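Oligogalacturonate lyase (Vibrio parahaemolyticus RIMD 2210633, PDB 3C5M) probably cleaves oligogalacturonides, short pectin fragments, by lyase chemistry on a seven-bladed beta-propeller that carries a manganese ion. Local coordinates at residues Thr19-Thr24 with Asp381-Tyr386. Sequence-based numbering, arbitrary orientation.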
ATOM      1  N   THR A  19       8.317 -18.399  17.510  1.00 54.14           N
ATOM      2  CA  THR A  19       7.319 -17.708  18.322  1.00 47.85           C
ATOM      3  C   THR A  19       6.116 -18.560  18.678  1.00 47.19           C
ATOM      4  O   THR A  19       5.280 -18.159  19.497  1.00 47.40           O
ATOM      5  CB  THR A  19       6.811 -16.464  17.593  1.00 48.94           C
ATOM      6  OG1 THR A  19       6.236 -16.865  16.346  1.00 46.59           O
ATOM      7  CG2 THR A  19       7.948 -15.490  17.331  1.00 38.15           C
ATOM      8  N   GLN A  20       6.039 -19.733  18.054  1.00 51.03           N
ATOM      9  CA  GLN A  20       4.939 -20.676  18.266  1.00 49.03           C
ATOM     10  C   GLN A  20       3.627 -20.138  17.704  1.00 50.20           C
ATOM     11  O   GLN A  20       2.595 -20.811  17.759  1.00 61.34           O
ATOM     12  CB  GLN A  20       4.767 -20.994  19.762  1.00 44.55           C
ATOM     13  CG  GLN A  20       5.652 -22.122  20.293  1.00 41.27           C
ATOM     14  CD  GLN A  20       7.126 -21.923  19.973  1.00 45.32           C
ATOM     15  OE1 GLN A  20       7.730 -22.728  19.252  1.00 48.03           O
ATOM     16  NE2 GLN A  20       7.713 -20.848  20.501  1.00 31.67           N
ATOM     17  N   VAL A  21       3.663 -18.928  17.154  1.00 48.06           N
ATOM     18  CA  VAL A  21       2.459 -18.324  16.599  1.00 44.36           C
ATOM     19  C   VAL A  21       1.960 -19.096  15.379  1.00 41.95           C
ATOM     20  O   VAL A  21       2.754 -19.579  14.569  1.00 37.94           O
ATOM     21  CB  VAL A  21       2.709 -16.858  16.215  1.00 41.22           C
ATOM     22  CG1 VAL A  21       1.489 -16.297  15.523  1.00 42.09           C
ATOM     23  CG2 VAL A  21       3.032 -16.050  17.454  1.00 27.56           C
ATOM     24  N   LYS A  22       0.644 -19.233  15.260  1.00 38.20           N
ATOM     25  CA  LYS A  22       0.073 -19.956  14.127  1.00 41.26           C
ATOM     26  C   LYS A  22       0.058 -19.109  12.861  1.00 42.70           C
ATOM     27  O   LYS A  22      -0.246 -17.913  12.890  1.00 43.56           O
ATOM     28  CB  LYS A  22      -1.349 -20.436  14.435  1.00 37.21           C
ATOM     29  CG  LYS A  22      -1.411 -21.656  15.329  1.00 36.55           C
ATOM     30  CD  LYS A  22      -2.813 -22.219  15.456  1.00 36.27           C
ATOM     31  CE  LYS A  22      -3.727 -21.320  16.258  1.00 31.67           C
ATOM     32  NZ  LYS A  22      -5.111 -21.886  16.331  1.00 47.14           N
ATOM     33  N   VAL A  23       0.403 -19.748  11.751  1.00 38.03           N
ATOM     34  CA  VAL A  23       0.443 -19.094  10.455  1.00 36.41           C
ATOM     35  C   VAL A  23      -0.188 -20.019   9.440  1.00 42.85           C
ATOM     36  O   VAL A  23       0.176 -21.191   9.333  1.00 43.83           O
ATOM     37  CB  VAL A  23       1.865 -18.831   9.983  1.00 26.43           C
ATOM     38  CG1 VAL A  23       1.824 -18.239   8.605  1.00 22.04           C
ATOM     39  CG2 VAL A  23       2.573 -17.910  10.951  1.00 30.92           C
ATOM     40  N   THR A  24      -1.121 -19.489   8.667  1.00 45.71           N
ATOM     41  CA  THR A  24      -1.788 -20.310   7.686  1.00 39.65           C
ATOM     42  C   THR A  24      -1.601 -19.776   6.268  1.00 33.90           C
ATOM     43  O   THR A  24      -1.716 -18.583   6.030  1.00 40.73           O
ATOM     44  CB  THR A  24      -3.282 -20.469   8.097  1.00 40.78           C
ATOM     45  OG1 THR A  24      -4.083 -20.776   6.951  1.00 35.42           O
ATOM     46  CG2 THR A  24      -3.771 -19.226   8.798  1.00 41.49           C
ATOM     47  N   ASP A 381      -1.759 -15.517  12.761  1.00 47.37           N
ATOM     48  CA  ASP A 381      -2.651 -15.237  13.878  1.00 47.27           C
ATOM     49  C   ASP A 381      -1.992 -14.197  14.761  1.00 40.79           C
ATOM     50  O   ASP A 381      -0.781 -14.023  14.707  1.00 41.68           O
ATOM     51  CB  ASP A 381      -2.918 -16.516  14.678  1.00 52.33           C
ATOM     52  CG  ASP A 381      -4.081 -17.331  14.114  1.00 65.70           C
ATOM     53  OD1 ASP A 381      -4.170 -17.500  12.866  1.00 68.01           O
ATOM     54  OD2 ASP A 381      -4.907 -17.815  14.923  1.00 65.28           O
ATOM     55  N   VAL A 382      -2.785 -13.489  15.553  1.00 37.64           N
ATOM     56  CA  VAL A 382      -2.237 -12.483  16.456  1.00 48.45           C
ATOM     57  C   VAL A 382      -2.881 -12.618  17.820  1.00 50.38           C
ATOM     58  O   VAL A 382      -3.899 -11.986  18.103  1.00 56.95           O
ATOM     59  CB  VAL A 382      -2.475 -11.042  15.950  1.00 39.22           C
ATOM     60  CG1 VAL A 382      -1.859 -10.047  16.918  1.00 32.12           C
ATOM     61  CG2 VAL A 382      -1.879 -10.875  14.571  1.00 38.37           C
ATOM     62  N   PRO A 383      -2.289 -13.445  18.688  1.00 50.67           N
ATOM     63  CA  PRO A 383      -2.798 -13.675  20.041  1.00 55.83           C
ATOM     64  C   PRO A 383      -3.016 -12.383  20.828  1.00 59.87           C
ATOM     65  O   PRO A 383      -2.459 -11.341  20.492  1.00 58.57           O
ATOM     66  CB  PRO A 383      -1.730 -14.576  20.657  1.00 57.67           C
ATOM     67  CG  PRO A 383      -0.496 -14.203  19.904  1.00 59.14           C
ATOM     68  CD  PRO A 383      -0.993 -14.110  18.498  1.00 47.34           C
ATOM     69  N   GLU A 384      -3.833 -12.458  21.873  1.00 61.74           N
ATOM     70  CA  GLU A 384      -4.130 -11.287  22.678  1.00 67.34           C
ATOM     71  C   GLU A 384      -2.898 -10.676  23.323  1.00 69.72           C
ATOM     72  O   GLU A 384      -2.850  -9.470  23.567  1.00 81.64           O
ATOM     73  CB  GLU A 384      -5.177 -11.630  23.734  1.00 74.08           C
ATOM     74  CG  GLU A 384      -6.537 -12.026  23.134  1.00 85.71           C
ATOM     75  CD  GLU A 384      -7.101 -10.974  22.170  1.00 89.65           C
ATOM     76  OE1 GLU A 384      -7.194  -9.784  22.564  1.00 89.37           O
ATOM     77  OE2 GLU A 384      -7.452 -11.348  21.026  1.00 83.15           O
ATOM     78  N   SER A 385      -1.895 -11.498  23.593  1.00 64.52           N
ATOM     79  CA  SER A 385      -0.662 -11.001  24.186  1.00 61.37           C
ATOM     80  C   SER A 385       0.194 -10.347  23.105  1.00 64.75           C
ATOM     81  O   SER A 385       1.295  -9.878  23.383  1.00 64.24           O
ATOM     82  CB  SER A 385       0.109 -12.160  24.795  1.00 62.80           C
ATOM     83  OG  SER A 385       0.368 -13.136  23.801  1.00 47.52           O
ATOM     84  N   TYR A 386      -0.328 -10.326  21.878  1.00 69.74           N
ATOM     85  CA  TYR A 386       0.354  -9.775  20.699  1.00 68.20           C
ATOM     86  C   TYR A 386       1.700 -10.466  20.493  1.00 71.05           C
ATOM     87  O   TYR A 386       2.682  -9.813  20.148  1.00 77.73           O
ATOM     88  CB  TYR A 386       0.583  -8.263  20.844  1.00 51.91           C
ATOM     89  CG  TYR A 386      -0.540  -7.529  21.524  1.00 56.62           C
ATOM     90  CD1 TYR A 386      -1.862  -7.670  21.099  1.00 60.36           C
ATOM     91  CD2 TYR A 386      -0.287  -6.729  22.630  1.00 63.81           C
ATOM     92  CE1 TYR A 386      -2.904  -7.035  21.772  1.00 55.90           C
ATOM     93  CE2 TYR A 386      -1.310  -6.095  23.306  1.00 63.40           C
ATOM     94  CZ  TYR A 386      -2.612  -6.252  22.880  1.00 62.54           C
ATOM     95  OH  TYR A 386      -3.606  -5.629  23.595  1.00 64.53           O
TER
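Val21 turns CG1 anti to its backbone N (chi1 175°), which sets that methyl against the carbonyl of Asp381 at the end of strand 376-381, while Lys22 holds CG beside its own backbone N (chi1 -77°), in the blade that closes the seven-bladed beta-propeller. Here strand 22-25, from the N-terminal part of the chain, pairs antiparallel with a strand from its C-terminal end, so that one sheet unites the two ends of the chain, as in the closure by which many propellers complete their ring. A backbone hydrogen bond runs from Asp381 N to Lys22 O, 2.8 Å long and close to straight, with an N-H...O angle of 159°. Further along the ladder, Thr24 bonds through its backbone to Ile379, while Val23 pairs with Phe14 of strand 12-15 on the other flank. After Asp381 the regular strand ends, though Val382 still bonds through its backbone to Asp363, and Pro383-Tyr386 forms a type I turn, closed by a bond from Tyr386 N to Pro383 O.

Over the exposed part of the contact the side chains of Lys22 and Asp381 cross obliquely. Lys22 CB lies 4.1 Å from Asp381 CG, and Lys22 CE is 3.9 Å from Asp381 OD2. Lys22 NZ stays 4.3 Å from Asp381 OD2, beyond salt-bridge range, so any attraction between the two charges is probably modest. Val21, buried and also touching Leu335 of strand 334-337 in the preceding blade, meets the departing chain with a single methyl: Val21 CG1 sits 3.3 Å from Asp381 O and 4.4 Å from Pro383 CD.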